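PDB 6ZS0: DMATS type aromatic prenyltransferase from Streptomyces coelicolor, which probably transfers a dimethylallyl group from its diphosphate to carbon 5 of the tryptophan indole ring. Local coordinates for residues 181-186 with 205-210; 252-257 with 273-278. All coordinates share one frame; numbering follows the deposited sequence. Where two conformers were deposited one is given.

Contact 1: residues 181-186 with 205-210; sequences SLPQGS and VYLRHD
The carbonyl oxygen of Q184 lies in the plane of the H209 imidazole, at its edge, with Q184 O and H209 CE1 3.4 Å apart; CA of G185 approaches the same ring obliquely. The CB of H209 points away from 181-186, but with CG anti to the carbonyl carbon (chi1 -60°) the ring swings back toward the loop, and its NE2 is hydrogen-bonded to S256 on the next strand. At the R208 guanidinium, S186 O lies near the plane at an edge but well off, 4.5 Å from R208 NE and not bonded to it. The loop is pinned here by its backbone: S186 N donates to R208 O over 2.8 Å, almost perfectly straight at 178°, though the donor stands above the carbonyl plane. Two residues on, D210 N donates to S186 OG over 3.2 Å. The D210 carboxylate lies alongside this hydroxyl without a well-aimed bond to it. G185 is close-set: a CB on it would come tight against R208 O and the CB of L207. Toward the other end the contact turns apolar. CD2 of L207 is pressed against P183, 3.1 Å from its carbonyl oxygen O and 3.7 Å from its ring atom CG, while L182 crosses V205 obliquely, its CD1 3.8 Å from V205 CG1. V205 is backed by V166 and L170 of helix 162-175. Here an irregular connection, running from that helix to strand 191-195, drapes over strand 202-209 of the antiparallel barrel in an ABBA prenyltransferase fold.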
loop_
_atom_site.group_PDB
_atom_site.type_symbol
_atom_site.label_atom_id
_atom_site.label_comp_id
_atom_site.label_asym_id
_atom_site.label_seq_id
_atom_site.Cartn_x
_atom_site.Cartn_y
_atom_site.Cartn_z
ATOM N N SER A 181 18.393 -2.828 -14.412
ATOM C CA SER A 181 18.024 -1.388 -14.493
ATOM C C SER A 181 17.691 -0.824 -13.102
ATOM O O SER A 181 17.584 0.404 -12.980
ATOM C CB SER A 181 16.871 -1.169 -15.426
ATOM O OG SER A 181 15.663 -1.636 -14.836
ATOM N N LEU A 182 17.503 -1.678 -12.099
ATOM C CA LEU A 182 17.071 -1.224 -10.749
ATOM C C LEU A 182 18.264 -0.615 -10.011
ATOM O O LEU A 182 19.386 -1.131 -10.098
ATOM C CB LEU A 182 16.483 -2.384 -9.953
ATOM C CG LEU A 182 15.199 -3.000 -10.494
ATOM C CD1 LEU A 182 14.944 -4.334 -9.819
ATOM C CD2 LEU A 182 14.020 -2.071 -10.309
ATOM N N PRO A 183 18.047 0.479 -9.244
ATOM C CA PRO A 183 19.095 1.039 -8.399
ATOM C C PRO A 183 19.438 0.100 -7.236
ATOM O O PRO A 183 18.692 -0.833 -6.975
ATOM C CB PRO A 183 18.482 2.350 -7.899
ATOM C CG PRO A 183 17.000 2.051 -7.864
ATOM C CD PRO A 183 16.772 1.203 -9.105
ATOM N N GLN A 184 20.568 0.355 -6.587
ATOM C CA GLN A 184 21.023 -0.313 -5.345
ATOM C C GLN A 184 19.928 -0.132 -4.277
ATOM O O GLN A 184 19.355 0.978 -4.167
ATOM C CB GLN A 184 22.384 0.276 -4.917
ATOM C CG GLN A 184 23.104 -0.442 -3.757
ATOM C CD GLN A 184 24.553 -0.008 -3.536
ATOM O OE1 GLN A 184 25.014 1.031 -4.030
ATOM N NE2 GLN A 184 25.294 -0.795 -2.770
ATOM N N GLY A 185 19.643 -1.180 -3.520
ATOM C CA GLY A 185 18.771 -1.090 -2.340
ATOM C C GLY A 185 19.230 -2.027 -1.255
ATOM O O GLY A 185 20.253 -2.695 -1.451
ATOM N N SER A 186 18.496 -2.103 -0.147
ATOM C CA SER A 186 18.842 -2.932 1.033
ATOM C C SER A 186 18.025 -4.220 1.032
ATOM O O SER A 186 18.201 -5.018 1.952
ATOM C CB SER A 186 18.637 -2.170 2.327
ATOM O OG SER A 186 18.979 -0.792 2.178
ATOM N N VAL A 205 8.352 -3.537 -8.949
ATOM C CA VAL A 205 9.404 -4.041 -8.035
ATOM C C VAL A 205 9.614 -2.993 -6.957
ATOM O O VAL A 205 9.819 -1.830 -7.289
ATOM C CB VAL A 205 10.729 -4.362 -8.749
ATOM C CG1 VAL A 205 11.737 -4.993 -7.798
ATOM C CG2 VAL A 205 10.512 -5.273 -9.952
ATOM N N TYR A 206 9.528 -3.400 -5.703
ATOM C CA TYR A 206 9.761 -2.516 -4.545
ATOM C C TYR A 206 11.157 -2.767 -3.998
ATOM O O TYR A 206 11.575 -3.942 -3.891
ATOM C CB TYR A 206 8.709 -2.729 -3.464
ATOM C CG TYR A 206 7.351 -2.214 -3.809
ATOM C CD1 TYR A 206 6.570 -2.840 -4.755
ATOM C CD2 TYR A 206 6.846 -1.084 -3.179
ATOM C CE1 TYR A 206 5.313 -2.358 -5.076
ATOM C CE2 TYR A 206 5.571 -0.623 -3.455
ATOM C CZ TYR A 206 4.810 -1.258 -4.412
ATOM O OH TYR A 206 3.563 -0.801 -4.752
ATOM N N LEU A 207 11.860 -1.686 -3.656
ATOM C CA LEU A 207 13.175 -1.729 -3.003
ATOM C C LEU A 207 13.056 -1.089 -1.632
ATOM O O LEU A 207 12.374 -0.058 -1.525
ATOM C CB LEU A 207 14.203 -0.954 -3.841
ATOM C CG LEU A 207 14.864 -1.709 -4.996
ATOM C CD1 LEU A 207 13.867 -2.286 -5.940
ATOM C CD2 LEU A 207 15.797 -0.777 -5.759
ATOM N N ARG A 208 13.754 -1.650 -0.661
ATOM C CA ARG A 208 13.955 -1.053 0.681
ATOM C C ARG A 208 15.186 -0.141 0.620
ATOM O O ARG A 208 16.181 -0.547 -0.024
ATOM C CB ARG A 208 14.171 -2.175 1.695
ATOM C CG ARG A 208 13.930 -1.781 3.147
ATOM C CD ARG A 208 14.080 -2.976 4.090
ATOM N NE ARG A 208 14.022 -4.255 3.385
ATOM C CZ ARG A 208 12.986 -5.103 3.353
ATOM N NH1 ARG A 208 13.082 -6.198 2.625
ATOM N NH2 ARG A 208 11.868 -4.869 4.035
ATOM N N HIS A 209 15.136 1.011 1.272
ATOM C CA HIS A 209 16.292 1.951 1.305
ATOM C C HIS A 209 16.544 2.339 2.748
ATOM O O HIS A 209 15.786 3.112 3.300
ATOM C CB HIS A 209 16.041 3.167 0.415
ATOM C CG HIS A 209 15.809 2.826 -1.013
ATOM N ND1 HIS A 209 16.824 2.388 -1.852
ATOM C CD2 HIS A 209 14.669 2.818 -1.749
ATOM C CE1 HIS A 209 16.312 2.126 -3.032
ATOM N NE2 HIS A 209 14.998 2.373 -2.989
ATOM N N ASP A 210 17.557 1.764 3.356
ATOM C CA ASP A 210 17.955 2.101 4.734
ATOM C C ASP A 210 18.732 3.421 4.737
ATOM O O ASP A 210 19.604 3.604 3.850
ATOM C CB ASP A 210 18.786 0.972 5.325
ATOM C CG ASP A 210 18.099 -0.381 5.377
ATOM O OD1 ASP A 210 16.886 -0.439 5.185
ATOM O OD2 ASP A 210 18.819 -1.384 5.611
#

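Contact 2: residues 252-257 with 273-278; sequences RPAQSC and LYIPVR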
loop_
_atom_site.group_PDB
_atom_site.type_symbol
_atom_site.label_atom_id
_atom_site.label_comp_id
_atom_site.label_asym_id
_atom_site.label_seq_id
_atom_site.Cartn_x
_atom_site.Cartn_y
_atom_site.Cartn_z
ATOM N N ARG A 252 12.020 3.658 10.292
ATOM C CA ARG A 252 11.931 2.454 9.450
ATOM C C ARG A 252 12.305 2.853 8.024
ATOM O O ARG A 252 12.258 4.021 7.660
ATOM C CB ARG A 252 10.523 1.870 9.515
ATOM C CG ARG A 252 9.535 2.545 8.590
ATOM C CD ARG A 252 8.119 2.034 8.808
ATOM N NE ARG A 252 7.645 2.489 10.102
ATOM C CZ ARG A 252 6.547 2.051 10.712
ATOM N NH1 ARG A 252 6.195 2.565 11.885
ATOM N NH2 ARG A 252 5.801 1.118 10.136
ATOM N N PRO A 253 12.713 1.876 7.198
ATOM C CA PRO A 253 13.238 2.179 5.872
ATOM C C PRO A 253 12.195 2.828 4.943
ATOM O O PRO A 253 10.994 2.568 5.019
ATOM C CB PRO A 253 13.655 0.782 5.349
ATOM C CG PRO A 253 13.787 -0.085 6.564
ATOM C CD PRO A 253 12.742 0.455 7.511
ATOM N N ALA A 254 12.654 3.723 4.090
ATOM C CA ALA A 254 11.916 4.235 2.942
ATOM C C ALA A 254 11.840 3.105 1.912
ATOM O O ALA A 254 12.626 2.150 2.001
ATOM C CB ALA A 254 12.519 5.489 2.370
ATOM N N GLN A 255 10.943 3.238 0.964
ATOM C CA GLN A 255 10.799 2.257 -0.133
ATOM C C GLN A 255 10.694 3.009 -1.433
ATOM O O GLN A 255 10.210 4.177 -1.449
ATOM C CB GLN A 255 9.601 1.321 0.077
ATOM C CG GLN A 255 9.755 0.441 1.300
ATOM C CD GLN A 255 8.622 -0.549 1.416
ATOM O OE1 GLN A 255 8.087 -1.033 0.412
ATOM N NE2 GLN A 255 8.315 -0.917 2.647
ATOM N N SER A 256 11.113 2.359 -2.511
ATOM C CA SER A 256 10.808 2.839 -3.872
ATOM C C SER A 256 10.106 1.718 -4.623
ATOM O O SER A 256 10.324 0.541 -4.283
ATOM C CB SER A 256 12.040 3.342 -4.609
ATOM O OG SER A 256 13.000 2.304 -4.760
ATOM N N CYS A 257 9.318 2.074 -5.601
ATOM C CA CYS A 257 8.627 1.146 -6.513
ATOM C C CYS A 257 9.058 1.493 -7.957
ATOM O O CYS A 257 9.091 2.705 -8.258
ATOM C CB CYS A 257 7.122 1.306 -6.320
ATOM S SG CYS A 257 6.116 0.397 -7.508
ATOM N N LEU A 273 8.391 7.055 -4.704
ATOM C CA LEU A 273 9.116 7.091 -3.411
ATOM C C LEU A 273 8.138 7.162 -2.244
ATOM O O LEU A 273 7.253 8.022 -2.266
ATOM C CB LEU A 273 10.056 8.294 -3.373
ATOM C CG LEU A 273 10.907 8.406 -2.108
ATOM C CD1 LEU A 273 11.917 7.291 -2.027
ATOM C CD2 LEU A 273 11.635 9.742 -2.063
ATOM N N TYR A 274 8.284 6.235 -1.293
ATOM C CA TYR A 274 7.430 6.090 -0.087
ATOM C C TYR A 274 8.248 6.498 1.142
ATOM O O TYR A 274 9.349 5.933 1.383
ATOM C CB TYR A 274 6.962 4.643 0.089
ATOM C CG TYR A 274 6.201 4.055 -1.078
ATOM C CD1 TYR A 274 4.809 4.013 -1.095
ATOM C CD2 TYR A 274 6.878 3.523 -2.162
ATOM C CE1 TYR A 274 4.116 3.480 -2.183
ATOM C CE2 TYR A 274 6.205 2.956 -3.233
ATOM C CZ TYR A 274 4.825 2.961 -3.263
ATOM O OH TYR A 274 4.163 2.440 -4.348
ATOM N N ILE A 275 7.746 7.462 1.895
ATOM C CA ILE A 275 8.351 7.893 3.176
ATOM C C ILE A 275 7.410 7.515 4.322
ATOM O O ILE A 275 6.264 7.952 4.347
ATOM C CB ILE A 275 8.644 9.406 3.149
ATOM C CG1 ILE A 275 9.532 9.827 1.970
ATOM C CG2 ILE A 275 9.224 9.847 4.475
ATOM C CD1 ILE A 275 10.844 9.190 1.916
ATOM N N PRO A 276 7.893 6.747 5.321
ATOM C CA PRO A 276 7.092 6.381 6.498
ATOM C C PRO A 276 6.965 7.569 7.470
ATOM O O PRO A 276 7.557 7.571 8.558
ATOM C CB PRO A 276 7.869 5.199 7.074
ATOM C CG PRO A 276 9.287 5.480 6.707
ATOM C CD PRO A 276 9.224 6.132 5.342
ATOM N N VAL A 277 6.119 8.519 7.079
ATOM C CA VAL A 277 6.002 9.835 7.777
ATOM C C VAL A 277 5.633 9.618 9.251
ATOM O O VAL A 277 6.032 10.437 10.074
ATOM C CB VAL A 277 4.994 10.749 7.064
ATOM C CG1 VAL A 277 3.615 10.182 7.043
ATOM C CG2 VAL A 277 4.957 12.146 7.671
ATOM N N ARG A 278 4.934 8.525 9.595
ATOM C CA ARG A 278 4.499 8.295 10.998
ATOM C C ARG A 278 5.694 8.215 11.926
ATOM O O ARG A 278 5.511 8.393 13.137
ATOM C CB ARG A 278 3.605 7.054 11.162
ATOM C CG ARG A 278 4.238 5.715 10.812
ATOM C CD ARG A 278 3.307 4.597 11.246
ATOM N NE ARG A 278 3.266 4.592 12.702
ATOM C CZ ARG A 278 2.303 4.052 13.472
ATOM N NH1 ARG A 278 2.396 4.156 14.778
ATOM N NH2 ARG A 278 1.285 3.426 12.945
#
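C257 and Y274 form the apolar centre: CB of C257 sits in plane at the edge of the tyrosine ring, 3.6 Å from Y274 CE2. The ring lies along the neighbouring strand because its CG is anti to the carbonyl carbon (chi1 -57°), which also brings Q255 O to the same edge, 3.5 Å from Y274 CD2. On the other face of the sheet L273 turns its CD1 back toward Q255 O, and its side chain packs on V232 and F235 of helix 229-240. A254 adds its methyl CB, which touches I275 CD1 at 4.1 Å. The backbones here are the two arms of a beta hairpin, strands 254-260 and 270-275, neighbours in the antiparallel barrel of the ABBA fold. Q255 and Y274 make the hydrogen-bonded pair, Y274 N to Q255 O at 2.8 Å and Q255 N to Y274 O at 3.2 Å, the longer bond lying on a lone pair of its carbonyl. The strand ends at I275, and P276 after it is the centre of an inverse gamma turn. R252 slides past this proline in the opposite direction, its CG 3.5 Å from P276 CB. With CG in the crowded position (chi1 82°) and a bend at chi3, the arginine sends its guanidinium over to R278, whose CG lies over one face of it. NH1 of R252 comes within 3.7 Å of R278 NE, a meeting of like charges probably eased by the salt bridges of R252 to D279 and D59. An alanine here removes the aliphatic cover on P276 and the links to D279 and D59, and would probably loosen the approach to strand 254-260 beside the turn. D59 also makes a long, weak ion pair with R278.

Contacts 1 and 2 follow one another along the chain and meet side by side in the barrel, their centres 11 Å apart, because strand 202-209 of contact 1 is the direct neighbour of strand 254-260 of contact 2. Backbone pairing ties them, L207 N lying 2.8 Å from S256 O. A side-chain bond adds to it: H209 NE2 is 2.7 Å from S256 OG, which also bonds to H258. The two also touch through side chains: R208 CG is 3.4 Å from P253 CB, and Y206 OH is 3.3 Å from Y274 OH. The centre of contact 1 is about 17 Å from the centre of the chain, that of contact 2 about 11 Å.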